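Local coordinates for protein 5-carboxymethyl-2-hydroxymuconate semialdehyde dehydrogenase (Thermus thermophilus, PDB 2D4E) that probably catalyses the NAD-dependent oxidation of 5-carboxymethyl-2-hydroxymuconate semialdehyde to the corresponding acid, as an enzyme of the aldehyde dehydrogenase family, at residues Glu97-His102 with Arg127-Phe132; Ala235-Pro240 with Arg259-His264. All blocks are in the same frame, centred on the assembly; numbering follows the deposited sequence.

Interaction 1. Residues Glu97-His102 with Arg127-Phe132; sequences ELIEKH and RAAENF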
loop_
_atom_site.group_PDB
_atom_site.type_symbol
_atom_site.label_atom_id
_atom_site.label_comp_id
_atom_site.label_asym_id
_atom_site.label_seq_id
_atom_site.Cartn_x
_atom_site.Cartn_y
_atom_site.Cartn_z
ATOM N N GLU C 97 -29.623 5.273 5.059
ATOM C CA GLU C 97 -30.823 4.755 5.698
ATOM C C GLU C 97 -32.066 5.475 5.174
ATOM O O GLU C 97 -33.071 4.839 4.854
ATOM C CB GLU C 97 -30.710 4.923 7.218
ATOM C CG GLU C 97 -31.925 4.461 8.002
ATOM C CD GLU C 97 -31.698 4.491 9.509
ATOM O OE1 GLU C 97 -31.337 5.561 10.052
ATOM O OE2 GLU C 97 -31.889 3.436 10.153
ATOM N N LEU C 98 -31.991 6.800 5.076
ATOM C CA LEU C 98 -33.116 7.597 4.597
ATOM C C LEU C 98 -33.404 7.422 3.107
ATOM O O LEU C 98 -34.554 7.536 2.682
ATOM C CB LEU C 98 -32.898 9.073 4.935
ATOM C CG LEU C 98 -32.982 9.361 6.441
ATOM C CD1 LEU C 98 -32.701 10.831 6.714
ATOM C CD2 LEU C 98 -34.370 8.971 6.958
ATOM N N ILE C 99 -32.369 7.160 2.313
ATOM C CA ILE C 99 -32.563 6.928 0.886
ATOM C C ILE C 99 -33.395 5.642 0.766
ATOM O O ILE C 99 -34.332 5.554 -0.035
ATOM C CB ILE C 99 -31.206 6.746 0.152
ATOM C CG1 ILE C 99 -30.516 8.105 -0.005
ATOM C CG2 ILE C 99 -31.420 6.101 -1.218
ATOM C CD1 ILE C 99 -29.125 8.029 -0.621
ATOM N N GLU C 100 -33.056 4.653 1.586
ATOM C CA GLU C 100 -33.778 3.390 1.580
ATOM C C GLU C 100 -35.238 3.580 2.002
ATOM O O GLU C 100 -36.140 2.946 1.445
ATOM C CB GLU C 100 -33.084 2.384 2.507
ATOM C CG GLU C 100 -31.729 1.918 1.974
ATOM C CD GLU C 100 -30.907 1.127 2.990
ATOM O OE1 GLU C 100 -29.770 0.737 2.649
ATOM O OE2 GLU C 100 -31.387 0.897 4.121
ATOM N N LYS C 101 -35.468 4.466 2.969
ATOM C CA LYS C 101 -36.817 4.718 3.462
ATOM C C LYS C 101 -37.682 5.420 2.422
ATOM O O LYS C 101 -38.897 5.229 2.382
ATOM C CB LYS C 101 -36.781 5.565 4.740
ATOM C CG LYS C 101 -38.058 5.443 5.564
ATOM C CD LYS C 101 -38.127 6.443 6.713
ATOM C CE LYS C 101 -38.479 7.836 6.211
ATOM N NZ LYS C 101 -38.765 8.783 7.326
ATOM N N HIS C 102 -37.052 6.243 1.588
ATOM C CA HIS C 102 -37.771 6.967 0.547
ATOM C C HIS C 102 -37.520 6.336 -0.822
ATOM O O HIS C 102 -37.780 6.959 -1.847
ATOM C CB HIS C 102 -37.315 8.429 0.522
ATOM C CG HIS C 102 -37.599 9.175 1.789
ATOM N ND1 HIS C 102 -38.842 9.692 2.087
ATOM C CD2 HIS C 102 -36.804 9.480 2.841
ATOM C CE1 HIS C 102 -38.799 10.282 3.268
ATOM N NE2 HIS C 102 -37.574 10.168 3.747
ATOM N N ARG C 127 -28.293 1.194 -5.302
ATOM C CA ARG C 127 -26.879 1.487 -5.544
ATOM C C ARG C 127 -26.522 2.850 -4.959
ATOM O O ARG C 127 -25.420 3.047 -4.457
ATOM C CB ARG C 127 -26.565 1.479 -7.046
ATOM C CG ARG C 127 -26.343 0.092 -7.638
ATOM C CD ARG C 127 -24.987 -0.508 -7.218
ATOM N NE ARG C 127 -23.834 0.237 -7.743
ATOM C CZ ARG C 127 -23.205 1.225 -7.104
ATOM N NH1 ARG C 127 -23.596 1.605 -5.892
ATOM N NH2 ARG C 127 -22.191 1.851 -7.689
ATOM N N ALA C 128 -27.456 3.790 -5.040
ATOM C CA ALA C 128 -27.241 5.130 -4.507
ATOM C C ALA C 128 -27.060 5.044 -2.996
ATOM O O ALA C 128 -26.172 5.682 -2.427
ATOM C CB ALA C 128 -28.425 6.020 -4.838
ATOM N N ALA C 129 -27.910 4.258 -2.346
ATOM C CA ALA C 129 -27.809 4.087 -0.904
ATOM C C ALA C 129 -26.453 3.441 -0.609
ATOM O O ALA C 129 -25.745 3.848 0.318
ATOM C CB ALA C 129 -28.945 3.205 -0.400
ATOM N N GLU C 130 -26.094 2.440 -1.411
ATOM C CA GLU C 130 -24.818 1.744 -1.250
ATOM C C GLU C 130 -23.624 2.687 -1.398
ATOM O O GLU C 130 -22.586 2.483 -0.764
ATOM C CB GLU C 130 -24.690 0.605 -2.268
ATOM C CG GLU C 130 -23.322 -0.081 -2.263
ATOM C CD GLU C 130 -23.255 -1.295 -3.189
ATOM O OE1 GLU C 130 -23.670 -1.180 -4.367
ATOM O OE2 GLU C 130 -22.780 -2.362 -2.739
ATOM N N ASN C 131 -23.762 3.705 -2.242
ATOM C CA ASN C 131 -22.683 4.665 -2.432
ATOM C C ASN C 131 -22.341 5.312 -1.087
ATOM O O ASN C 131 -21.169 5.462 -0.744
ATOM C CB ASN C 131 -23.075 5.748 -3.450
ATOM C CG ASN C 131 -23.003 5.256 -4.891
ATOM O OD1 ASN C 131 -22.315 4.277 -5.194
ATOM N ND2 ASN C 131 -23.697 5.950 -5.790
ATOM N N PHE C 132 -23.364 5.683 -0.325
ATOM C CA PHE C 132 -23.142 6.301 0.981
ATOM C C PHE C 132 -22.676 5.294 2.031
ATOM O O PHE C 132 -21.781 5.583 2.823
ATOM C CB PHE C 132 -24.409 7.012 1.469
ATOM C CG PHE C 132 -24.678 8.311 0.766
ATOM C CD1 PHE C 132 -25.512 8.360 -0.346
ATOM C CD2 PHE C 132 -24.055 9.483 1.193
ATOM C CE1 PHE C 132 -25.722 9.559 -1.029
ATOM C CE2 PHE C 132 -24.255 10.685 0.520
ATOM C CZ PHE C 132 -25.092 10.722 -0.596
#

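Interaction 2. Residues Ala235-Pro240 with Arg259-His264; sequences ALVAHP and RNAADH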
loop_
_atom_site.group_PDB
_atom_site.type_symbol
_atom_site.label_atom_id
_atom_site.label_comp_id
_atom_site.label_asym_id
_atom_site.label_seq_id
_atom_site.Cartn_x
_atom_site.Cartn_y
_atom_site.Cartn_z
ATOM N N ALA C 235 -21.525 29.033 -14.121
ATOM C CA ALA C 235 -21.287 29.924 -12.984
ATOM C C ALA C 235 -20.580 29.159 -11.864
ATOM O O ALA C 235 -19.718 29.704 -11.174
ATOM C CB ALA C 235 -22.602 30.509 -12.476
ATOM N N LEU C 236 -20.946 27.893 -11.687
ATOM C CA LEU C 236 -20.324 27.069 -10.651
ATOM C C LEU C 236 -18.858 26.801 -11.009
ATOM O O LEU C 236 -17.974 26.877 -10.156
ATOM C CB LEU C 236 -21.085 25.745 -10.490
ATOM C CG LEU C 236 -20.538 24.721 -9.477
ATOM C CD1 LEU C 236 -20.330 25.370 -8.119
ATOM C CD2 LEU C 236 -21.500 23.545 -9.365
ATOM N N VAL C 237 -18.603 26.495 -12.277
ATOM C CA VAL C 237 -17.244 26.229 -12.725
ATOM C C VAL C 237 -16.360 27.459 -12.554
ATOM O O VAL C 237 -15.182 27.348 -12.223
ATOM C CB VAL C 237 -17.222 25.795 -14.206
ATOM C CG1 VAL C 237 -15.788 25.634 -14.686
ATOM C CG2 VAL C 237 -17.978 24.480 -14.367
ATOM N N ALA C 238 -16.939 28.633 -12.761
ATOM C CA ALA C 238 -16.189 29.880 -12.648
ATOM C C ALA C 238 -16.015 30.420 -11.240
ATOM O O ALA C 238 -15.142 31.257 -11.018
ATOM C CB ALA C 238 -16.839 30.955 -13.517
ATOM N N HIS C 239 -16.812 29.949 -10.287
ATOM C CA HIS C 239 -16.724 30.488 -8.931
ATOM C C HIS C 239 -15.428 30.190 -8.188
ATOM O O HIS C 239 -15.036 29.033 -8.027
ATOM C CB HIS C 239 -17.912 30.036 -8.085
ATOM C CG HIS C 239 -18.209 30.960 -6.947
ATOM N ND1 HIS C 239 -17.333 31.155 -5.900
ATOM C CD2 HIS C 239 -19.255 31.792 -6.723
ATOM C CE1 HIS C 239 -17.825 32.069 -5.083
ATOM N NE2 HIS C 239 -18.990 32.472 -5.559
ATOM N N PRO C 240 -14.761 31.247 -7.697
ATOM C CA PRO C 240 -13.497 31.177 -6.959
ATOM C C PRO C 240 -13.515 30.459 -5.613
ATOM O O PRO C 240 -12.457 30.147 -5.069
ATOM C CB PRO C 240 -13.088 32.649 -6.827
ATOM C CG PRO C 240 -14.396 33.356 -6.744
ATOM C CD PRO C 240 -15.227 32.643 -7.806
ATOM N N ARG C 259 -11.606 24.650 -19.831
ATOM C CA ARG C 259 -11.189 25.968 -20.305
ATOM C C ARG C 259 -11.611 27.050 -19.316
ATOM O O ARG C 259 -10.833 27.944 -18.988
ATOM C CB ARG C 259 -11.810 26.240 -21.678
ATOM C CG ARG C 259 -11.225 27.436 -22.419
ATOM C CD ARG C 259 -11.789 27.532 -23.839
ATOM N NE ARG C 259 -11.465 26.352 -24.639
ATOM C CZ ARG C 259 -12.363 25.523 -25.173
ATOM N NH1 ARG C 259 -13.664 25.730 -25.001
ATOM N NH2 ARG C 259 -11.957 24.479 -25.885
ATOM N N ASN C 260 -12.848 26.948 -18.841
ATOM C CA ASN C 260 -13.414 27.892 -17.888
ATOM C C ASN C 260 -12.757 27.733 -16.512
ATOM O O ASN C 260 -12.543 28.709 -15.791
ATOM C CB ASN C 260 -14.929 27.651 -17.797
ATOM C CG ASN C 260 -15.635 28.611 -16.846
ATOM O OD1 ASN C 260 -16.840 28.472 -16.586
ATOM N ND2 ASN C 260 -14.898 29.584 -16.326
ATOM N N ALA C 261 -12.425 26.499 -16.160
ATOM C CA ALA C 261 -11.811 26.201 -14.871
ATOM C C ALA C 261 -10.375 26.716 -14.742
ATOM O O ALA C 261 -9.866 26.894 -13.630
ATOM C CB ALA C 261 -11.845 24.697 -14.627
ATOM N N ALA C 262 -9.728 26.957 -15.874
ATOM C CA ALA C 262 -8.344 27.422 -15.877
ATOM C C ALA C 262 -8.108 28.743 -15.148
ATOM O O ALA C 262 -7.032 28.963 -14.598
ATOM C CB ALA C 262 -7.836 27.530 -17.315
ATOM N N ASP C 263 -9.107 29.620 -15.138
ATOM C CA ASP C 263 -8.956 30.915 -14.483
ATOM C C ASP C 263 -8.642 30.819 -12.990
ATOM O O ASP C 263 -8.033 31.723 -12.417
ATOM C CB ASP C 263 -10.214 31.765 -14.695
ATOM C CG ASP C 263 -10.478 32.061 -16.167
ATOM O OD1 ASP C 263 -9.560 32.555 -16.856
ATOM O OD2 ASP C 263 -11.605 31.807 -16.636
ATOM N N HIS C 264 -9.050 29.722 -12.362
ATOM C CA HIS C 264 -8.802 29.536 -10.940
ATOM C C HIS C 264 -8.024 28.247 -10.679
ATOM O O HIS C 264 -7.956 27.746 -9.564
ATOM C CB HIS C 264 -10.152 29.483 -10.223
ATOM C CG HIS C 264 -10.792 30.847 -10.254
ATOM N ND1 HIS C 264 -11.859 31.152 -11.032
ATOM C CD2 HIS C 264 -10.427 31.989 -9.532
ATOM C CE1 HIS C 264 -12.134 32.447 -10.781
ATOM N NE2 HIS C 264 -11.292 32.973 -9.888
HETATM O O HOH W 1 -12.921 28.786 -12.818
#

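Interaction 1. Residues Glu97-His102 with Arg127-Phe132
Helices 85-101 and 118-136, with helix 103-114 between them in sequence, pack as an antiparallel pair: the short axes of 97-101 and 127-132 run at 168° to each other and approach to 8.8 Å. The spacing is consistent with the small Ala129 facing Ile99, the CA atoms of the two lying 5.8 Å apart. Ile99 carries the contact with two branches. Its CG2, anti to the backbone N, drops onto the methyl of Ala129, with CG2 of Ile99 and CB of Ala129 3.9 Å apart. The other branch, CG1, stands beside the backbone N and is extended (chi2 176°), which carries CD1 of Ile99 to 3.6 Å from CD1 of Phe132; the two side chains cross at about a right angle. The extended chain of Glu100 passes alongside Ala129, with CG of Glu100 3.9 Å from CB of Ala129 and OE1 slightly farther off. An alanine in place of Ile99 would remove both branches and would probably loosen the packing against Ala129 and Phe132. On helix 118-136, Arg127 NH1 donates to Asn131 OD1 (3.0 Å) from above the carbonyl plane; the same nitrogen also faces Glu130 OE1, in a salt bridge. Phe132 extends the helix-helix interface to Leu92, Ile95 and Ala96 of helix 85-101. Beyond the pair, Leu98 and His102 pack on helix 203-214, Ala128 and Asn131 on helix 175-188.

Interaction 2. Residues Ala235-Pro240 with Arg259-His264
The C-terminal part of helix 229-238 and the turn after it lie against residues 259-264, at the C-terminal side of helix 251-261, with CA atoms 5.8 Å apart at Val237 and Ala261 and 6.4 Å apart at Pro240 and His264. Both helices pack on the parallel sheet of the Rossmann-like NAD-binding domain of aldehyde dehydrogenases; strand 244-248 links them in sequence, and Val237 and Ala261 both touch its Leu245. Val237 points into the interface, its CG1 anti to the backbone N (chi1 175°) and lying against the side chain of Asn260, which it crosses obliquely. CG1 of Val237 lies 4.1 Å from CB of Ala261. Asn260, CG anti to the backbone N, lays its amide against Val237 and the methyl of Ala238. Further along, the His264 ring offers one face to Pro240: CB of Pro240 stands 4.0 Å from the ring centroid, 30° off the normal, a CH-pi contact. The ring also passes close to the main chain, with CE1 of His264 3.2 Å from O of Ala238; the nearby ND1 is badly angled for a bond to that oxygen. Instead a water bridges the segments, donating to O of Val237 at 2.7 Å and to O of Asn260 at 3.0 Å. It is hydrogen-bonded to ND1 of His264 at 3.1 Å, in the plane of the ring. Lys266 NZ is also bonded to Val237 O, giving that carbonyl a second partner. The chemistry is therefore divided: methyl groups and a proline-to-imidazole CH-pi contact supply direct contact, whereas polar linkage passes through one water, whose bonds are likely to fix both its position and the turn of the His264 ring.

Overall arrangement
The two contacts are separate parts of one subunit, 32 Å between centres and about 16 Å between nearest atoms, and interaction 1 closes along the chain before interaction 2 opens. They stand differently to the cofactor. In interaction 2 the side chain of Val237 is about 4 Å from the bound NAD, and Val237 also packs on strands 166-169 and 244-248 of the parallel sheet. In interaction 1 the side chain of Ala128 is about 14 Å from the bound NAD. Interaction 1 meets no other chain, whereas 259-264 reaches the second subunit, where Arg259 and Asp263 form reciprocal salt bridges with their counterparts. Interaction 2 thus joins cofactor surroundings to a subunit interface.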